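Local structure of putative sugar ABC transporter (Yersinia enterocolitica subsp. enterocolitica 8081, 5ULB) at residues L42-K47 / N269-A274; A14-Q19 / K75-I80. The protein probably serves as the periplasmic sugar-binding component of an ABC transporter, with a methylthioribose analogue bound between its two lobes. All coordinates share one frame; numbering follows the deposited sequence.

Contact 1 (L42-K47 / N269-A274); sequences LKEGKK and NLRLVA
E44 reaches across to R271 with one carboxylate oxygen: R271 NE donates to E44 OE2 over 3.0 Å at an N-H...O angle of 161°, a salt bridge with a nearly straight hydrogen bond. The acceptor lies close to the guanidinium plane, at its edge, yet the donor stands well above the carboxylate plane, so the two flat groups do not pair side by side. E44 OE1 is instead joined to R271 indirectly: a water donates to E44 OE1 at 2.7 Å and accepts from R271 NH2 at 3.0 Å. Direct bond and water bridge together tie both carboxylate oxygens to one guanidinium. Beside this polar pair, L270 CD1 lies 3.9 Å from E44 CG, and L270 CG rests 3.8 Å from G45 N, where the glycine brings bare backbone to the leucine. The two segments belong to helices 32-48 and 262-278 of the N-terminal lobe in this periplasmic binding protein fold. Their local axes approach to 9.4 Å at 38°, with E44 and L270 in register. With CD turned out of the extended course at chi2 (80°), the E44 chain bends past L270 and brings OE2 to R271 NE. From CG to NE the arginine is extended. Farther out, R271 NH1 hydrogen-bonds to the carbonyl oxygens of S320 and D322, while F328 of helix 327-335 touches the R271 side chain.

Contact 2 (A14-Q19 / K75-I80); sequences AKHQGQ and KYDGII
H16 and D77 approach from opposite directions, imidazole against carboxylate, with their planes 76° apart. NE2 of H16 donates to OD1 of D77 at 2.9 Å. The bond is bent, with an N-H...O angle of 140°, and OD1 sits at the edge of the ring but tilted from its plane. Relative to the aspartate, NE2 lies beyond the oxygen end of the carboxylate and raised above its plane, so the pair meets obliquely; the distance from NE2 to D77 OD2 is 3.3 Å. The other nitrogen has the straighter bond: H16 ND1 donates to G18 O over 2.8 Å at 170°, with this oxygen in the ring plane, although ND1 itself stands above the plane of the G18 carbonyl. Both nitrogens therefore act as donors, consistent with a protonated imidazole beside the aspartate. CG of H16 is anti to the backbone N, directing the ring toward D77, while the turn through Q17 to G18 brings the G18 carbonyl back to the ND1 edge of the ring. Here the loop between helix 11-14 and strand 21-26 meets the chain where strand 78-82 begins, between strands 21-26 and 102-106 of the parallel part of the sheet in the N-terminal lobe. K75 ends the preceding helix in a Schellman motif, and D77 comes two residues later, just before the strand. D77 OD2 accepts a hydrogen bond from the backbone N of K21, so the carboxylate spans the loop histidine and the neighbouring strand. Q19 contributes little across the contact, its O lying 4.0 Å from D77 OD2; its side-chain NE2 bonds instead to G49 O, and its backbone O accepts from K21 NZ.

How the contacts relate
Starting from the N terminus, 14-19 comes first, leading into strand 21-26; 42-47 follows on helix 32-48. Contact 2 closes when the chain reaches 75-80, after 55 intervening residues, but contact 1 waits for 269-274, after 221. The loops therefore cross, each holding one end of the other. Contact 2 joins the N-terminal loop to the turn that leads into strand 78-82, whereas contact 1 joins two helices distant in sequence. Their centres lie 12 Å apart, and 75-80 packs directly on 269-274: I80 CD1 is 3.8 Å from L270 N, and V273 CG1 is 3.9 Å from G78 CA. Helix 262-278 thus connects helix 32-48 with the sheet.

Contact 1 (L42-K47 / N269-A274)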
loop_
_atom_site.group_PDB
_atom_site.type_symbol
_atom_site.label_atom_id
_atom_site.label_comp_id
_atom_site.label_asym_id
_atom_site.label_seq_id
_atom_site.Cartn_x
_atom_site.Cartn_y
_atom_site.Cartn_z
ATOM N N LEU A 42 -8.682 6.931 -8.798
ATOM C CA LEU A 42 -9.197 7.495 -10.054
ATOM C C LEU A 42 -10.497 6.830 -10.494
ATOM O O LEU A 42 -11.473 7.452 -10.860
ATOM C CB LEU A 42 -8.156 7.400 -11.164
ATOM C CG LEU A 42 -8.532 7.983 -12.508
ATOM C CD1 LEU A 42 -8.665 9.502 -12.422
ATOM C CD2 LEU A 42 -7.449 7.617 -13.501
ATOM N N LYS A 43 -10.525 5.469 -10.423
ATOM C CA LYS A 43 -11.708 4.713 -10.866
ATOM C C LYS A 43 -12.888 5.019 -9.993
ATOM O O LYS A 43 -14.027 5.210 -10.484
ATOM C CB LYS A 43 -11.379 3.197 -10.901
ATOM C CG LYS A 43 -12.559 2.364 -11.401
ATOM C CD LYS A 43 -12.228 0.877 -11.442
ATOM C CE LYS A 43 -13.449 0.031 -11.321
ATOM N NZ LYS A 43 -13.545 -0.599 -12.611
ATOM N N GLU A 44 -12.678 5.092 -8.669
ATOM C CA GLU A 44 -13.797 5.357 -7.789
ATOM C C GLU A 44 -14.286 6.780 -7.979
ATOM O O GLU A 44 -15.477 7.013 -7.966
ATOM C CB GLU A 44 -13.373 5.052 -6.348
ATOM C CG GLU A 44 -14.561 4.945 -5.380
ATOM C CD GLU A 44 -15.266 3.586 -5.464
ATOM O OE1 GLU A 44 -14.985 2.734 -6.397
ATOM O OE2 GLU A 44 -16.137 3.318 -4.616
ATOM N N GLY A 45 -13.364 7.749 -8.128
ATOM C CA GLY A 45 -13.818 9.051 -8.412
ATOM C C GLY A 45 -14.590 9.238 -9.690
ATOM O O GLY A 45 -15.629 9.913 -9.734
ATOM N N LYS A 46 -14.116 8.567 -10.754
ATOM C CA LYS A 46 -14.827 8.597 -12.008
ATOM C C LYS A 46 -16.242 8.042 -11.873
ATOM O O LYS A 46 -17.180 8.623 -12.397
ATOM C CB LYS A 46 -14.048 7.794 -13.053
ATOM C CG LYS A 46 -14.594 7.786 -14.465
ATOM C CD LYS A 46 -13.740 7.093 -15.474
ATOM C CE LYS A 46 -14.459 7.070 -16.797
ATOM N NZ LYS A 46 -14.194 5.690 -17.325
ATOM N N LYS A 47 -16.383 6.948 -11.082
ATOM C CA LYS A 47 -17.711 6.359 -10.845
ATOM C C LYS A 47 -18.678 7.390 -10.259
ATOM O O LYS A 47 -19.850 7.433 -10.564
ATOM C CB LYS A 47 -17.568 5.130 -9.954
ATOM C CG LYS A 47 -18.813 4.425 -9.599
ATOM C CD LYS A 47 -18.670 3.351 -8.502
ATOM C CE LYS A 47 -20.075 2.731 -8.194
ATOM N NZ LYS A 47 -20.040 1.804 -7.016
ATOM N N ASN A 269 -10.456 5.219 0.419
ATOM C CA ASN A 269 -10.179 6.629 0.774
ATOM C C ASN A 269 -11.037 7.605 0.002
ATOM O O ASN A 269 -11.467 8.599 0.602
ATOM C CB ASN A 269 -8.654 6.889 0.632
ATOM C CG ASN A 269 -7.882 6.412 1.864
ATOM O OD1 ASN A 269 -7.735 7.224 2.816
ATOM N ND2 ASN A 269 -7.447 5.154 1.940
ATOM N N LEU A 270 -11.310 7.354 -1.243
ATOM C CA LEU A 270 -12.237 8.207 -2.002
ATOM C C LEU A 270 -13.617 8.152 -1.392
ATOM O O LEU A 270 -14.272 9.169 -1.273
ATOM C CB LEU A 270 -12.153 7.831 -3.512
ATOM C CG LEU A 270 -12.779 8.794 -4.481
ATOM C CD1 LEU A 270 -14.289 8.716 -4.530
ATOM C CD2 LEU A 270 -12.270 10.177 -4.396
ATOM N N ARG A 271 -14.124 6.931 -1.123
ATOM C CA ARG A 271 -15.457 6.787 -0.518
ATOM C C ARG A 271 -15.566 7.634 0.756
ATOM O O ARG A 271 -16.585 8.285 1.031
ATOM C CB ARG A 271 -15.759 5.318 -0.173
ATOM C CG ARG A 271 -15.849 4.418 -1.343
ATOM C CD ARG A 271 -16.146 2.992 -0.847
ATOM N NE ARG A 271 -15.987 2.019 -1.914
ATOM C CZ ARG A 271 -16.035 0.700 -1.742
ATOM N NH1 ARG A 271 -16.238 0.196 -0.561
ATOM N NH2 ARG A 271 -15.899 -0.102 -2.753
ATOM N N LEU A 272 -14.531 7.588 1.605
ATOM C CA LEU A 272 -14.507 8.368 2.831
ATOM C C LEU A 272 -14.613 9.875 2.595
ATOM O O LEU A 272 -15.368 10.538 3.237
ATOM C CB LEU A 272 -13.276 8.004 3.692
ATOM C CG LEU A 272 -13.348 6.612 4.352
ATOM C CD1 LEU A 272 -11.948 6.145 4.723
ATOM C CD2 LEU A 272 -14.221 6.737 5.586
ATOM N N VAL A 273 -13.812 10.354 1.619
ATOM C CA VAL A 273 -13.934 11.781 1.273
ATOM C C VAL A 273 -15.265 12.138 0.705
ATOM O O VAL A 273 -15.826 13.182 1.033
ATOM C CB VAL A 273 -12.766 12.160 0.362
ATOM C CG1 VAL A 273 -12.936 13.550 -0.196
ATOM C CG2 VAL A 273 -11.486 12.102 1.097
ATOM N N ALA A 274 -15.859 11.274 -0.142
ATOM C CA ALA A 274 -17.174 11.506 -0.621
ATOM C C ALA A 274 -18.222 11.663 0.491
ATOM O O ALA A 274 -19.050 12.558 0.460
ATOM C CB ALA A 274 -17.577 10.415 -1.571
HETATM O O HOH W 1 -15.543 0.228 -5.675
#

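Contact 2 (A14-Q19 / K75-I80)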
loop_
_atom_site.group_PDB
_atom_site.type_symbol
_atom_site.label_atom_id
_atom_site.label_comp_id
_atom_site.label_asym_id
_atom_site.label_seq_id
_atom_site.Cartn_x
_atom_site.Cartn_y
_atom_site.Cartn_z
ATOM N N ALA A 14 -25.261 17.534 -4.796
ATOM C CA ALA A 14 -26.204 17.940 -5.804
ATOM C C ALA A 14 -26.131 19.442 -6.160
ATOM O O ALA A 14 -26.229 19.810 -7.334
ATOM C CB ALA A 14 -27.608 17.537 -5.375
ATOM N N LYS A 15 -25.852 20.288 -5.174
ATOM C CA LYS A 15 -25.883 21.765 -5.346
ATOM C C LYS A 15 -24.509 22.327 -5.722
ATOM O O LYS A 15 -24.369 23.508 -6.014
ATOM C CB LYS A 15 -26.329 22.388 -4.008
ATOM C CG LYS A 15 -25.181 22.639 -2.981
ATOM C CD LYS A 15 -25.558 22.920 -1.490
ATOM C CE LYS A 15 -26.473 24.117 -1.246
ATOM N NZ LYS A 15 -27.173 23.974 0.085
ATOM N N HIS A 16 -23.487 21.502 -5.757
ATOM C CA HIS A 16 -22.135 21.986 -6.033
ATOM C C HIS A 16 -21.984 22.627 -7.401
ATOM O O HIS A 16 -22.542 22.091 -8.347
ATOM C CB HIS A 16 -21.175 20.810 -5.865
ATOM C CG HIS A 16 -19.747 21.215 -5.807
ATOM N ND1 HIS A 16 -18.945 21.252 -6.918
ATOM C CD2 HIS A 16 -18.983 21.656 -4.792
ATOM C CE1 HIS A 16 -17.716 21.648 -6.583
ATOM N NE2 HIS A 16 -17.711 21.894 -5.286
ATOM N N GLN A 17 -21.250 23.772 -7.485
ATOM C CA GLN A 17 -20.945 24.447 -8.821
ATOM C C GLN A 17 -19.863 23.665 -9.549
ATOM O O GLN A 17 -18.725 23.715 -9.187
ATOM C CB GLN A 17 -20.427 25.914 -8.689
ATOM C CG GLN A 17 -21.455 27.037 -8.481
ATOM C CD GLN A 17 -21.083 28.436 -9.159
ATOM O OE1 GLN A 17 -20.031 29.047 -8.903
ATOM N NE2 GLN A 17 -21.973 28.921 -10.029
ATOM N N GLY A 18 -20.208 22.888 -10.567
ATOM C CA GLY A 18 -19.246 22.146 -11.338
ATOM C C GLY A 18 -18.874 20.843 -10.619
ATOM O O GLY A 18 -19.482 20.487 -9.574
ATOM N N GLN A 19 -17.924 20.099 -11.178
ATOM C CA GLN A 19 -17.510 18.837 -10.623
ATOM C C GLN A 19 -16.896 19.057 -9.250
ATOM O O GLN A 19 -16.153 20.002 -8.979
ATOM C CB GLN A 19 -16.431 18.045 -11.473
ATOM C CG GLN A 19 -16.917 17.539 -12.749
ATOM C CD GLN A 19 -15.749 16.724 -13.270
ATOM O OE1 GLN A 19 -14.812 17.351 -13.731
ATOM N NE2 GLN A 19 -15.781 15.389 -13.165
ATOM N N LYS A 75 -8.130 25.229 -3.394
ATOM C CA LYS A 75 -9.512 25.043 -2.872
ATOM C C LYS A 75 -10.198 23.795 -3.459
ATOM O O LYS A 75 -11.373 23.802 -3.847
ATOM C CB LYS A 75 -10.424 26.277 -3.072
ATOM C CG LYS A 75 -9.885 27.481 -2.339
ATOM C CD LYS A 75 -10.771 28.738 -2.488
ATOM C CE LYS A 75 -12.153 28.593 -1.826
ATOM N NZ LYS A 75 -12.959 29.885 -1.876
ATOM N N TYR A 76 -9.431 22.715 -3.547
ATOM C CA TYR A 76 -10.037 21.408 -3.808
ATOM C C TYR A 76 -11.152 21.145 -2.799
ATOM O O TYR A 76 -11.077 21.609 -1.651
ATOM C CB TYR A 76 -8.980 20.329 -3.781
ATOM C CG TYR A 76 -8.170 20.196 -5.029
ATOM C CD1 TYR A 76 -7.032 20.933 -5.227
ATOM C CD2 TYR A 76 -8.524 19.321 -6.016
ATOM C CE1 TYR A 76 -6.270 20.839 -6.387
ATOM C CE2 TYR A 76 -7.811 19.200 -7.198
ATOM C CZ TYR A 76 -6.647 19.964 -7.345
ATOM O OH TYR A 76 -5.881 19.841 -8.516
ATOM N N ASP A 77 -12.150 20.334 -3.215
ATOM C CA ASP A 77 -13.208 19.951 -2.289
ATOM C C ASP A 77 -12.740 18.869 -1.305
ATOM O O ASP A 77 -13.233 18.854 -0.159
ATOM C CB ASP A 77 -14.351 19.408 -3.104
ATOM C CG ASP A 77 -14.975 20.491 -3.970
ATOM O OD1 ASP A 77 -15.538 21.488 -3.459
ATOM O OD2 ASP A 77 -14.755 20.397 -5.211
ATOM N N GLY A 78 -11.809 18.044 -1.715
ATOM C CA GLY A 78 -11.251 17.058 -0.831
ATOM C C GLY A 78 -9.857 16.739 -1.168
ATOM O O GLY A 78 -9.403 16.985 -2.346
ATOM N N ILE A 79 -9.094 16.219 -0.210
ATOM C CA ILE A 79 -7.706 15.832 -0.348
ATOM C C ILE A 79 -7.511 14.455 0.249
ATOM O O ILE A 79 -8.058 14.177 1.330
ATOM C CB ILE A 79 -6.772 16.866 0.280
ATOM C CG1 ILE A 79 -6.759 18.186 -0.505
ATOM C CG2 ILE A 79 -5.335 16.320 0.416
ATOM C CD1 ILE A 79 -6.017 19.341 0.076
ATOM N N ILE A 80 -6.764 13.637 -0.428
ATOM C CA ILE A 80 -6.264 12.355 0.100
ATOM C C ILE A 80 -4.782 12.429 0.159
ATOM O O ILE A 80 -4.140 12.725 -0.856
ATOM C CB ILE A 80 -6.749 11.158 -0.758
ATOM C CG1 ILE A 80 -8.288 11.042 -0.701
ATOM C CG2 ILE A 80 -6.124 9.830 -0.298
ATOM C CD1 ILE A 80 -8.835 10.148 -1.802
#